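Local coordinates for DUF1893 domain-containing protein (Thermotoga maritima, PDB 1VK9) that is of unknown function but has a cytidine deaminase-like fold and binds zinc ions in the crystal, at residues L30-E42 / L54-D68. Residues are numbered along the deposited sequence; the frame is centred on the assembly and turned at random.
Sequences LSLLAYSGRSIFE and LFKRFDNLEGSLVID. With ZN (zinc ion), chain D.
Leu54 places its CB over the face of the Phe41 ring, 4.1 Å from the centroid and only 9° off the ring normal, a CH-pi contact. With CG anti to the backbone N (chi1 175°), the branch point of this leucine lies between two partners: CD1 meets Phe41 CG at 3.8 Å, and CD2, the other methyl, meets Leu32 CD2 at 3.9 Å. The aliphatic Arg57 CD meets the Phe41 ring at its edge, and the Phe58 ring presents its own edge to Ile40 O.

Deeper in, strands 32-35 and 65-68 run antiparallel. Leu33 and Ile67 exchange two backbone hydrogen bonds, as do Tyr35 and Leu65; Tyr35 N to Leu65 O measures 2.8 Å. On the face of Leu32 and Ala34, the small Ala34 admits Leu61 CD2 at 4.2 Å from its CB. Gly63 supplies the positive phi of the type II turn Leu61-Ser64, beside Glu62, whose OE1 binds a zinc ion together with His8 and His10 of the N-terminal histidine tag.

A classic bulge, Ile40 and Phe41 against Ala34, lets both side chains point toward segment 54-68. Helices 49-57 and 73-82 cover the Leu32 face; helix 15-27 packs on the Tyr35 and Ile67 face, and strand 65-68 lies between strands 32-35 and 86-93, parallel to the latter.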
# COMPACT_ATOMS: atom_id res chain seq x y z
N LEU A 30 -1.60 -13.80 5.12
CA LEU A 30 -2.37 -12.57 4.86
C LEU A 30 -2.01 -11.96 3.52
O LEU A 30 -0.94 -12.24 2.99
CB LEU A 30 -2.13 -11.53 5.96
CG LEU A 30 -2.77 -11.78 7.33
CD1 LEU A 30 -2.53 -10.58 8.23
CD2 LEU A 30 -4.26 -12.11 7.25
N SER A 31 -2.88 -11.13 2.97
CA SER A 31 -2.51 -10.41 1.75
C SER A 31 -2.33 -8.90 1.98
O SER A 31 -1.73 -8.20 1.14
CB SER A 31 -3.47 -10.73 0.60
OG SER A 31 -4.77 -10.22 0.83
N LEU A 32 -2.85 -8.42 3.12
CA LEU A 32 -2.75 -7.04 3.60
C LEU A 32 -2.85 -7.00 5.12
O LEU A 32 -3.64 -7.72 5.73
CB LEU A 32 -3.86 -6.19 2.98
CG LEU A 32 -3.94 -4.68 3.24
CD1 LEU A 32 -2.64 -3.96 2.92
CD2 LEU A 32 -5.08 -4.07 2.44
N LEU A 33 -2.05 -6.14 5.74
CA LEU A 33 -2.09 -5.97 7.18
C LEU A 33 -1.76 -4.52 7.53
O LEU A 33 -0.82 -3.95 6.94
CB LEU A 33 -1.08 -6.91 7.85
CG LEU A 33 -0.75 -6.69 9.32
CD1 LEU A 33 -1.91 -7.09 10.19
CD2 LEU A 33 0.45 -7.51 9.69
N ALA A 34 -2.53 -3.92 8.44
CA ALA A 34 -2.10 -2.67 9.07
C ALA A 34 -1.84 -2.93 10.55
O ALA A 34 -2.65 -3.57 11.23
CB ALA A 34 -3.09 -1.58 8.86
N TYR A 35 -0.69 -2.45 11.03
CA TYR A 35 -0.18 -2.80 12.36
C TYR A 35 0.33 -1.58 13.16
O TYR A 35 1.07 -0.74 12.64
CB TYR A 35 0.90 -3.85 12.22
CG TYR A 35 1.43 -4.43 13.52
CD1 TYR A 35 0.78 -5.51 14.15
CD2 TYR A 35 2.59 -3.94 14.11
CE1 TYR A 35 1.27 -6.06 15.33
CE2 TYR A 35 3.09 -4.49 15.29
CZ TYR A 35 2.42 -5.55 15.90
OH TYR A 35 2.93 -6.08 17.06
N SER A 36 -0.07 -1.49 14.43
CA SER A 36 0.32 -0.35 15.26
C SER A 36 1.02 -0.76 16.56
O SER A 36 1.37 0.07 17.38
CB SER A 36 -0.91 0.51 15.58
OG SER A 36 -1.75 -0.20 16.47
N GLY A 37 1.24 -2.05 16.72
CA GLY A 37 1.69 -2.57 17.99
C GLY A 37 0.74 -3.71 18.23
O GLY A 37 1.12 -4.74 18.79
N ARG A 38 -0.50 -3.50 17.82
CA ARG A 38 -1.45 -4.57 17.61
C ARG A 38 -1.94 -4.53 16.16
O ARG A 38 -1.75 -3.53 15.46
CB ARG A 38 -2.58 -4.52 18.64
CG ARG A 38 -3.77 -3.65 18.30
CD ARG A 38 -4.58 -3.22 19.52
NE ARG A 38 -4.91 -1.80 19.41
CZ ARG A 38 -6.05 -1.34 18.90
NH1 ARG A 38 -6.98 -2.18 18.48
NH2 ARG A 38 -6.26 -0.03 18.82
N SER A 39 -2.54 -5.62 15.71
CA SER A 39 -3.08 -5.72 14.36
C SER A 39 -4.41 -4.93 14.24
O SER A 39 -5.33 -5.17 15.01
CB SER A 39 -3.27 -7.20 14.00
OG SER A 39 -4.33 -7.39 13.10
N ILE A 40 -4.50 -3.98 13.30
CA ILE A 40 -5.74 -3.19 13.20
C ILE A 40 -6.63 -3.44 11.98
O ILE A 40 -7.83 -3.08 11.98
CB ILE A 40 -5.49 -1.68 13.40
CG1 ILE A 40 -4.56 -1.11 12.33
CG2 ILE A 40 -4.96 -1.42 14.81
CD1 ILE A 40 -4.29 0.38 12.52
N PHE A 41 -6.04 -4.06 10.96
CA PHE A 41 -6.75 -4.51 9.76
C PHE A 41 -6.02 -5.73 9.20
O PHE A 41 -4.80 -5.72 9.04
CB PHE A 41 -6.82 -3.40 8.69
CG PHE A 41 -7.59 -3.81 7.45
CD1 PHE A 41 -6.95 -4.45 6.39
CD2 PHE A 41 -8.96 -3.59 7.37
CE1 PHE A 41 -7.67 -4.87 5.26
CE2 PHE A 41 -9.68 -3.99 6.24
CZ PHE A 41 -9.03 -4.64 5.19
N GLU A 42 -6.77 -6.78 8.90
CA GLU A 42 -6.24 -8.02 8.36
C GLU A 42 -7.13 -8.42 7.19
O GLU A 42 -8.37 -8.41 7.32
CB GLU A 42 -6.25 -9.14 9.43
CG GLU A 42 -5.14 -9.04 10.46
CD GLU A 42 -5.15 -10.17 11.48
OE1 GLU A 42 -5.78 -11.22 11.23
OE2 GLU A 42 -4.50 -10.02 12.55
N LEU A 54 -9.67 -1.34 3.37
CA LEU A 54 -8.82 -0.59 4.30
C LEU A 54 -9.01 0.94 4.19
O LEU A 54 -9.16 1.63 5.19
CB LEU A 54 -7.35 -0.96 4.09
CG LEU A 54 -6.26 -0.21 4.89
CD1 LEU A 54 -6.49 -0.31 6.39
CD2 LEU A 54 -4.88 -0.74 4.52
N PHE A 55 -8.99 1.46 2.96
CA PHE A 55 -9.24 2.87 2.71
C PHE A 55 -10.59 3.35 3.26
O PHE A 55 -10.69 4.44 3.79
CB PHE A 55 -9.20 3.11 1.21
CG PHE A 55 -9.10 4.56 0.82
CD1 PHE A 55 -7.87 5.21 0.80
CD2 PHE A 55 -10.24 5.27 0.43
CE1 PHE A 55 -7.78 6.55 0.43
CE2 PHE A 55 -10.16 6.60 0.07
CZ PHE A 55 -8.93 7.25 0.07
N LYS A 56 -11.62 2.54 3.11
CA LYS A 56 -12.96 2.90 3.53
C LYS A 56 -13.04 2.91 5.05
O LYS A 56 -13.93 3.54 5.60
CB LYS A 56 -13.98 1.91 2.94
CG LYS A 56 -14.25 2.05 1.43
CD LYS A 56 -15.20 3.24 1.12
CE LYS A 56 -15.63 3.32 -0.37
NZ LYS A 56 -16.51 2.19 -0.80
N ARG A 57 -12.11 2.22 5.72
CA ARG A 57 -12.19 2.01 7.17
C ARG A 57 -11.50 3.06 8.04
O ARG A 57 -11.98 3.29 9.15
CB ARG A 57 -11.65 0.63 7.55
CG ARG A 57 -12.48 -0.14 8.57
CD ARG A 57 -11.88 -1.52 8.92
NE ARG A 57 -12.84 -2.47 9.46
CZ ARG A 57 -13.51 -2.29 10.61
NH1 ARG A 57 -13.30 -1.18 11.32
NH2 ARG A 57 -14.38 -3.19 11.04
N PHE A 58 -10.39 3.66 7.59
CA PHE A 58 -9.60 4.61 8.39
C PHE A 58 -9.24 5.85 7.59
O PHE A 58 -8.80 5.75 6.43
CB PHE A 58 -8.25 4.05 8.88
CG PHE A 58 -8.36 2.81 9.68
CD1 PHE A 58 -8.72 2.86 11.02
CD2 PHE A 58 -8.06 1.57 9.09
CE1 PHE A 58 -8.83 1.67 11.77
CE2 PHE A 58 -8.16 0.38 9.83
CZ PHE A 58 -8.55 0.43 11.17
N ASP A 59 -9.34 7.01 8.23
CA ASP A 59 -8.98 8.23 7.55
C ASP A 59 -7.48 8.29 7.25
O ASP A 59 -7.05 8.75 6.16
CB ASP A 59 -9.46 9.45 8.32
CG ASP A 59 -8.78 10.69 7.89
OD1 ASP A 59 -9.22 11.30 6.91
OD2 ASP A 59 -7.75 11.10 8.44
N ASN A 60 -6.69 7.82 8.21
CA ASN A 60 -5.23 7.75 8.04
C ASN A 60 -4.62 6.66 8.92
O ASN A 60 -5.28 6.12 9.81
CB ASN A 60 -4.58 9.10 8.32
CG ASN A 60 -4.59 9.48 9.80
OD1 ASN A 60 -3.78 8.99 10.58
ND2 ASN A 60 -5.51 10.36 10.20
N LEU A 61 -3.35 6.37 8.68
CA LEU A 61 -2.66 5.29 9.35
C LEU A 61 -1.36 5.77 9.95
O LEU A 61 -0.39 5.01 9.99
CB LEU A 61 -2.38 4.17 8.34
CG LEU A 61 -3.56 3.30 7.91
CD1 LEU A 61 -3.14 2.42 6.75
CD2 LEU A 61 -4.03 2.46 9.07
N GLU A 62 -1.32 7.01 10.43
CA GLU A 62 -0.14 7.51 11.16
C GLU A 62 0.10 6.73 12.45
O GLU A 62 -0.84 6.45 13.20
CB GLU A 62 -0.28 8.97 11.52
CG GLU A 62 -0.28 9.89 10.32
CD GLU A 62 -0.37 11.36 10.68
OE1 GLU A 62 -0.28 11.74 11.91
OE2 GLU A 62 -0.54 12.14 9.70
N GLY A 63 1.36 6.37 12.71
CA GLY A 63 1.67 5.54 13.86
C GLY A 63 1.57 4.07 13.51
O GLY A 63 1.83 3.20 14.33
N SER A 64 1.20 3.78 12.27
CA SER A 64 1.00 2.40 11.88
C SER A 64 1.88 2.05 10.71
O SER A 64 2.38 2.93 10.02
CB SER A 64 -0.46 2.17 11.52
OG SER A 64 -1.19 1.95 12.71
N LEU A 65 2.09 0.75 10.51
CA LEU A 65 2.74 0.29 9.29
C LEU A 65 1.79 -0.61 8.51
O LEU A 65 0.91 -1.25 9.11
CB LEU A 65 4.06 -0.41 9.59
CG LEU A 65 4.03 -1.65 10.44
CD1 LEU A 65 4.00 -2.87 9.55
CD2 LEU A 65 5.25 -1.67 11.28
N VAL A 66 1.98 -0.64 7.19
CA VAL A 66 1.20 -1.52 6.32
C VAL A 66 2.10 -2.53 5.64
O VAL A 66 3.14 -2.17 5.11
CB VAL A 66 0.47 -0.71 5.23
CG1 VAL A 66 -0.17 -1.64 4.19
CG2 VAL A 66 -0.55 0.24 5.86
N ILE A 67 1.70 -3.80 5.67
CA ILE A 67 2.34 -4.83 4.85
C ILE A 67 1.40 -5.27 3.73
O ILE A 67 0.22 -5.51 3.94
CB ILE A 67 2.78 -6.05 5.70
CG1 ILE A 67 3.72 -5.61 6.82
CG2 ILE A 67 3.44 -7.13 4.80
CD1 ILE A 67 4.13 -6.73 7.74
N ASP A 68 1.94 -5.38 2.53
CA ASP A 68 1.14 -5.74 1.37
C ASP A 68 1.91 -6.72 0.48
O ASP A 68 3.12 -6.59 0.30
CB ASP A 68 0.77 -4.46 0.61
CG ASP A 68 -0.39 -4.67 -0.34
OD1 ASP A 68 -0.83 -5.83 -0.50
OD2 ASP A 68 -0.93 -3.74 -0.96
ZN ZN D . 0.73 11.87 13.37